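Local structure of cysteine desulfurase (Stenotrophomonas maltophilia, 6WCI) at residues 176-179 / 180-183; 27-30 / 31-35; 85-88 / 89-93. The protein probably removes sulfur from L-cysteine, using pyridoxal 5'-phosphate, to give L-alanine and pass the sulfur to a carrier. All coordinates share one frame; numbering follows the deposited sequence.

In the fold
All three interactions are local, each within one continuous stretch of chain. Interaction 1 sits where helix 174-180 gives way to a loop, and interaction 2 near the end of helix 26-30. Interaction 3 lies inside helix 81-101 and keeps regular helical bonding. None is wholly core: each mixes buried and exposed residues. Interaction 1 joins backbone bonds, two of them weak, to an apolar touch of L177 and M181. Interaction 2 adds a salt bridge and a water, and interaction 3 is carried by backbone bonds. Interaction 1 lies on the opposite side of the chain's centre from the other two, which are about 27 Å apart between centres. Interactions 2 and 3 both reach helix 300-316 and the second subunit.

Interaction 1 of 3, residues 176-179 / 180-183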
loop_
_atom_site.group_PDB
_atom_site.type_symbol
_atom_site.label_atom_id
_atom_site.label_comp_id
_atom_site.label_asym_id
_atom_site.label_seq_id
_atom_site.Cartn_x
_atom_site.Cartn_y
_atom_site.Cartn_z
ATOM N N ALA B 176 -5.774 0.963 37.550
ATOM C CA ALA B 176 -5.143 2.207 37.130
ATOM C C ALA B 176 -5.784 2.768 35.861
ATOM O O ALA B 176 -5.791 3.987 35.665
ATOM C CB ALA B 176 -3.643 1.993 36.930
ATOM N N LEU B 177 -6.348 1.908 35.010
ATOM C CA LEU B 177 -6.965 2.393 33.775
ATOM C C LEU B 177 -8.221 3.204 34.070
ATOM O O LEU B 177 -8.392 4.313 33.548
ATOM C CB LEU B 177 -7.288 1.225 32.852
ATOM C CG LEU B 177 -8.053 1.517 31.560
ATOM C CD1 LEU B 177 -7.267 2.422 30.609
ATOM C CD2 LEU B 177 -8.431 0.212 30.873
ATOM N N ARG B 178 -9.114 2.668 34.911
ATOM C CA ARG B 178 -10.285 3.434 35.322
ATOM C C ARG B 178 -9.879 4.739 35.994
ATOM O O ARG B 178 -10.466 5.797 35.726
ATOM C CB ARG B 178 -11.159 2.606 36.258
ATOM C CG ARG B 178 -12.100 1.657 35.551
ATOM C CD ARG B 178 -12.961 0.896 36.544
ATOM N NE ARG B 178 -12.231 -0.199 37.175
ATOM C CZ ARG B 178 -12.071 -1.397 36.624
ATOM N NH1 ARG B 178 -12.587 -1.641 35.426
ATOM N NH2 ARG B 178 -11.394 -2.346 37.264
ATOM N N ALA B 179 -8.874 4.688 36.867
ATOM C CA ALA B 179 -8.414 5.911 37.513
ATOM C C ALA B 179 -7.832 6.886 36.499
ATOM O O ALA B 179 -7.892 8.105 36.707
ATOM C CB ALA B 179 -7.384 5.582 38.595
ATOM N N ALA B 180 -7.284 6.370 35.393
ATOM C CA ALA B 180 -6.668 7.205 34.370
ATOM C C ALA B 180 -7.674 7.796 33.393
ATOM O O ALA B 180 -7.336 8.753 32.687
ATOM C CB ALA B 180 -5.629 6.401 33.582
ATOM N N MET B 181 -8.889 7.251 33.331
ATOM C CA MET B 181 -9.898 7.690 32.363
ATOM C C MET B 181 -10.736 8.830 32.951
ATOM O O MET B 181 -11.915 8.684 33.283
ATOM C CB MET B 181 -10.770 6.513 31.937
ATOM C CG MET B 181 -10.074 5.497 31.074
ATOM S SD MET B 181 -11.231 4.268 30.429
ATOM C CE MET B 181 -11.854 3.587 31.951
ATOM N N THR B 182 -10.097 9.989 33.065
ATOM C CA THR B 182 -10.725 11.199 33.587
ATOM C C THR B 182 -11.406 11.961 32.462
ATOM O O THR B 182 -11.212 11.655 31.289
ATOM C CB THR B 182 -9.669 12.060 34.276
ATOM O OG1 THR B 182 -8.582 12.281 33.367
ATOM C CG2 THR B 182 -9.162 11.367 35.542
ATOM N N PRO B 183 -12.227 12.971 32.782
ATOM C CA PRO B 183 -12.969 13.667 31.715
ATOM C C PRO B 183 -12.103 14.303 30.640
ATOM O O PRO B 183 -12.600 14.508 29.524
ATOM C CB PRO B 183 -13.771 14.727 32.481
ATOM C CG PRO B 183 -13.991 14.103 33.808
ATOM C CD PRO B 183 -12.735 13.343 34.118
#
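A180 N makes weak hydrogen bonds to two carbonyls of the last helical turn, A176 O (2.8 Å) and L177 O, while M181 N bonds to R178 O at 3.2 Å. The N-H...O angle of that last bond is 147°. M181 is the first residue to leave helical geometry. Its side chain turns back along the helix it has just left. CG is anti to the carbonyl carbon and stays beside the backbone N (chi1 -70°). This brings M181 CG to 3.2 Å from L177 O. L177 CD1 reaches the same CG at 4.2 Å, the two side chains crossing at a slant. The M181 chain then bends at chi3 (-60°), and its methyl CE lies 3.7 Å from R178 CA and 4.1 Å from R178 CG. M181 is also the centre of an inverse gamma turn, in which T182 N makes a weak bond to A180 O. The turn leads from helix 174-180 toward strand 185-191 of the seven-stranded sheet, part of the class-V pyridoxal-phosphate-dependent aminotransferase fold. L177, A180 and M181 all touch L137 on strand 135-139 of that sheet, and L177 and M181 also meet helix 203-212. T182 CG2 lies 3.7 Å from A179 O, whereas its OG1 is hydrogen-bonded to E184 and R162.

Interaction 2 of 3, residues 27-30 / 31-35; sequences DRVR and LDFPL
R28 and D32 meet at about a right angle, with the guanidinium and carboxylate planes 74° apart. R28 NH1 gives a salt bridge to D32 OD1 at 3.0 Å, with an N-H...O angle of 158°. The oxygen lies at the edge of the guanidinium, close to its plane. On the aspartate side, the donor comes from above the carboxylate plane. R28 gets there by a bend at chi2 (72°), which turns the chain toward D32. A water closes a second link: it accepts from R28 NH2 at 2.7 Å and donates to D32 OD1. OD1 is therefore gripped twice, and the other oxygen, OD2, is hydrogen-bonded to Y312. These partners probably help to keep D32 ionised.

L31 CG rests 3.3 Å from D27 O. The F33 ring presents its edge to the backbone, with CD1 3.4 Å from V29 O and R30 O also near the ring plane. V29 CG1 reaches F33 CE1 at 4.3 Å. R30 runs straight from CG to NE and takes its NH1 to E410 and to Y405 O, and the Y405 ring meets that of F33. P34 and L35 pack on R69 and R70 of the second subunit.

Two backbone bonds accompany these contacts: D32 N bonds to V29 O at 3.0 Å and F33 N to R30 O at 3.2 Å. The second bond belongs to a type I beta turn from R30 to F33, which leads on from helix 26-30 toward strand 39-40.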
loop_
_atom_site.group_PDB
_atom_site.type_symbol
_atom_site.label_atom_id
_atom_site.label_comp_id
_atom_site.label_asym_id
_atom_site.label_seq_id
_atom_site.Cartn_x
_atom_site.Cartn_y
_atom_site.Cartn_z
ATOM N N ASP B 27 -2.203 -31.962 10.527
ATOM C CA ASP B 27 -1.118 -32.387 9.643
ATOM C C ASP B 27 -1.420 -32.035 8.194
ATOM O O ASP B 27 -0.536 -31.585 7.456
ATOM C CB ASP B 27 -0.883 -33.888 9.794
ATOM C CG ASP B 27 -0.393 -34.253 11.175
ATOM O OD1 ASP B 27 0.679 -33.744 11.564
ATOM O OD2 ASP B 27 -1.082 -35.023 11.883
ATOM N N ARG B 28 -2.665 -32.237 7.767
ATOM C CA ARG B 28 -3.045 -31.878 6.410
ATOM C C ARG B 28 -3.072 -30.367 6.226
ATOM O O ARG B 28 -2.759 -29.878 5.136
ATOM C CB ARG B 28 -4.402 -32.492 6.073
ATOM C CG ARG B 28 -5.020 -31.989 4.782
ATOM C CD ARG B 28 -4.290 -32.533 3.555
ATOM N NE ARG B 28 -4.793 -31.910 2.336
ATOM C CZ ARG B 28 -4.419 -30.715 1.917
ATOM N NH1 ARG B 28 -3.545 -30.014 2.626
ATOM N NH2 ARG B 28 -4.926 -30.215 0.798
ATOM N N VAL B 29 -3.409 -29.613 7.281
ATOM C CA VAL B 29 -3.437 -28.151 7.173
ATOM C C VAL B 29 -2.036 -27.601 6.920
ATOM O O VAL B 29 -1.838 -26.745 6.050
ATOM C CB VAL B 29 -4.068 -27.522 8.430
ATOM C CG1 VAL B 29 -3.992 -25.996 8.360
ATOM C CG2 VAL B 29 -5.515 -27.969 8.600
ATOM N N ARG B 30 -1.045 -28.089 7.673
ATOM C CA ARG B 30 0.339 -27.647 7.501
ATOM C C ARG B 30 0.864 -27.906 6.086
ATOM O O ARG B 30 1.741 -27.179 5.611
ATOM C CB ARG B 30 1.235 -28.346 8.532
ATOM C CG ARG B 30 2.744 -28.243 8.257
ATOM C CD ARG B 30 3.609 -28.934 9.322
ATOM N NE ARG B 30 5.024 -28.801 8.995
ATOM C CZ ARG B 30 5.839 -27.868 9.474
ATOM N NH1 ARG B 30 5.411 -26.955 10.353
ATOM N NH2 ARG B 30 7.105 -27.866 9.083
ATOM N N LEU B 31 0.372 -28.943 5.408
ATOM C CA LEU B 31 0.852 -29.209 4.053
ATOM C C LEU B 31 0.392 -28.158 3.051
ATOM O O LEU B 31 0.931 -28.101 1.939
ATOM C CB LEU B 31 0.399 -30.590 3.585
ATOM C CG LEU B 31 0.850 -31.779 4.437
ATOM C CD1 LEU B 31 0.373 -33.082 3.815
ATOM C CD2 LEU B 31 2.359 -31.783 4.613
ATOM N N ASP B 32 -0.583 -27.326 3.419
ATOM C CA ASP B 32 -1.008 -26.237 2.550
ATOM C C ASP B 32 0.030 -25.138 2.424
ATOM O O ASP B 32 -0.118 -24.278 1.554
ATOM C CB ASP B 32 -2.307 -25.620 3.069
ATOM C CG ASP B 32 -3.515 -26.433 2.703
ATOM O OD1 ASP B 32 -3.453 -27.154 1.690
ATOM O OD2 ASP B 32 -4.521 -26.357 3.432
ATOM N N PHE B 33 1.062 -25.137 3.268
ATOM C CA PHE B 33 2.017 -24.038 3.356
ATOM C C PHE B 33 3.340 -24.469 2.740
ATOM O O PHE B 33 4.179 -25.067 3.424
ATOM C CB PHE B 33 2.203 -23.619 4.819
ATOM C CG PHE B 33 0.957 -23.031 5.438
ATOM C CD1 PHE B 33 -0.059 -23.855 5.909
ATOM C CD2 PHE B 33 0.804 -21.652 5.543
ATOM C CE1 PHE B 33 -1.216 -23.311 6.480
ATOM C CE2 PHE B 33 -0.343 -21.093 6.118
ATOM C CZ PHE B 33 -1.354 -21.920 6.587
ATOM N N PRO B 34 3.585 -24.175 1.459
ATOM C CA PRO B 34 4.736 -24.792 0.783
ATOM C C PRO B 34 6.085 -24.352 1.325
ATOM O O PRO B 34 7.038 -25.134 1.245
ATOM C CB PRO B 34 4.549 -24.374 -0.684
ATOM C CG PRO B 34 3.735 -23.115 -0.622
ATOM C CD PRO B 34 2.813 -23.296 0.562
ATOM N N LEU B 35 6.194 -23.155 1.913
ATOM C CA LEU B 35 7.495 -22.673 2.379
ATOM C C LEU B 35 8.054 -23.529 3.513
ATOM O O LEU B 35 9.275 -23.706 3.609
ATOM C CB LEU B 35 7.390 -21.213 2.820
ATOM C CG LEU B 35 8.647 -20.524 3.379
ATOM C CD1 LEU B 35 8.634 -19.057 3.014
ATOM C CD2 LEU B 35 8.799 -20.685 4.914
HETATM O O HOH W 1 -4.679 -27.764 -0.349
#

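Interaction 3 of 3, residues 85-88 / 89-93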
loop_
_atom_site.group_PDB
_atom_site.type_symbol
_atom_site.label_atom_id
_atom_site.label_comp_id
_atom_site.label_asym_id
_atom_site.label_seq_id
_atom_site.Cartn_x
_atom_site.Cartn_y
_atom_site.Cartn_z
ATOM N N GLU B 85 -14.041 -8.723 -13.987
ATOM C CA GLU B 85 -13.561 -9.828 -13.164
ATOM C C GLU B 85 -12.711 -9.322 -12.008
ATOM O O GLU B 85 -12.861 -9.781 -10.868
ATOM C CB GLU B 85 -12.770 -10.821 -14.019
ATOM C CG GLU B 85 -13.586 -11.403 -15.155
ATOM C CD GLU B 85 -12.852 -12.490 -15.920
ATOM O OE1 GLU B 85 -11.754 -12.896 -15.480
ATOM O OE2 GLU B 85 -13.376 -12.942 -16.960
ATOM N N ALA B 86 -11.825 -8.360 -12.280
ATOM C CA ALA B 86 -10.965 -7.819 -11.234
ATOM C C ALA B 86 -11.778 -7.104 -10.162
ATOM O O ALA B 86 -11.481 -7.223 -8.967
ATOM C CB ALA B 86 -9.936 -6.876 -11.853
ATOM N N THR B 87 -12.805 -6.357 -10.571
ATOM C CA THR B 87 -13.635 -5.636 -9.616
ATOM C C THR B 87 -14.423 -6.598 -8.738
ATOM O O THR B 87 -14.506 -6.413 -7.515
ATOM C CB THR B 87 -14.575 -4.683 -10.357
ATOM O OG1 THR B 87 -13.795 -3.750 -11.112
ATOM C CG2 THR B 87 -15.459 -3.912 -9.363
ATOM N N ASP B 88 -15.021 -7.624 -9.345
ATOM C CA ASP B 88 -15.774 -8.601 -8.560
ATOM C C ASP B 88 -14.876 -9.307 -7.551
ATOM O O ASP B 88 -15.281 -9.542 -6.407
ATOM C CB ASP B 88 -16.447 -9.613 -9.483
ATOM C CG ASP B 88 -17.500 -8.974 -10.369
ATOM O OD1 ASP B 88 -17.800 -7.774 -10.172
ATOM O OD2 ASP B 88 -18.029 -9.664 -11.263
ATOM N N ALA B 89 -13.652 -9.643 -7.951
ATOM C CA ALA B 89 -12.732 -10.298 -7.026
ATOM C C ALA B 89 -12.324 -9.359 -5.897
ATOM O O ALA B 89 -12.243 -9.768 -4.730
ATOM C CB ALA B 89 -11.505 -10.793 -7.794
ATOM N N TYR B 90 -12.080 -8.092 -6.225
ATOM C CA TYR B 90 -11.589 -7.145 -5.231
ATOM C C TYR B 90 -12.674 -6.796 -4.222
ATOM O O TYR B 90 -12.459 -6.878 -3.006
ATOM C CB TYR B 90 -11.067 -5.898 -5.939
ATOM C CG TYR B 90 -10.706 -4.751 -5.024
ATOM C CD1 TYR B 90 -9.575 -4.804 -4.212
ATOM C CD2 TYR B 90 -11.478 -3.594 -5.002
ATOM C CE1 TYR B 90 -9.245 -3.737 -3.368
ATOM C CE2 TYR B 90 -11.154 -2.530 -4.179
ATOM C CZ TYR B 90 -10.038 -2.599 -3.370
ATOM O OH TYR B 90 -9.730 -1.520 -2.558
ATOM N N GLU B 91 -13.852 -6.403 -4.705
ATOM C CA GLU B 91 -14.949 -6.159 -3.784
ATOM C C GLU B 91 -15.407 -7.448 -3.121
ATOM O O GLU B 91 -15.899 -7.410 -1.992
ATOM C CB GLU B 91 -16.109 -5.472 -4.500
ATOM C CG GLU B 91 -15.818 -4.021 -4.899
ATOM C CD GLU B 91 -15.527 -3.099 -3.700
ATOM O OE1 GLU B 91 -15.956 -3.413 -2.567
ATOM O OE2 GLU B 91 -14.865 -2.051 -3.901
ATOM N N GLY B 92 -15.263 -8.590 -3.798
ATOM C CA GLY B 92 -15.532 -9.861 -3.138
ATOM C C GLY B 92 -14.632 -10.083 -1.936
ATOM O O GLY B 92 -15.055 -10.640 -0.921
ATOM N N ALA B 93 -13.380 -9.628 -2.030
ATOM C CA ALA B 93 -12.437 -9.802 -0.934
ATOM C C ALA B 93 -12.817 -8.940 0.258
ATOM O O ALA B 93 -12.638 -9.350 1.409
ATOM C CB ALA B 93 -11.026 -9.461 -1.402
#
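E91 and T87 meet one turn apart on helix 81-101, a regular alpha helix. E91 N bonds to T87 O at 2.9 Å, with an N-H...O angle of 166°. The E91 side chain starts beside this bond. Its CB lies 3.5 Å from T87 O. The next atom, CG, keeps to the side of the backbone N (chi1 -70°) and stays 3.8 Å from the same oxygen. E91 CG is also 4.5 Å from T87 CG2. The chain then bends at chi2, and the carboxylate leads away from T87. At the tip, E91 OE1 forms a salt bridge with R94 and OE2 is hydrogen-bonded to H291, while T87 OG1 turns to other partners, G83 O and S76 N.

Elsewhere on these turns, A89 and Y90 pack against I304 and F303 of helix 300-316, and E85 forms a salt bridge with R38 of the second subunit, so this part of the helix also takes part in the dimer. Y90 CB lies 3.3 Å from A86 O, while its ring leads away from the preceding turn. The i to i+4 ladder continues with A89 N to E85 O at 3.0 Å and Y90 N to A86 O. At G92 the bond is less straight: G92 N meets D88 O at 2.8 Å, with an N-H...O angle of 139°.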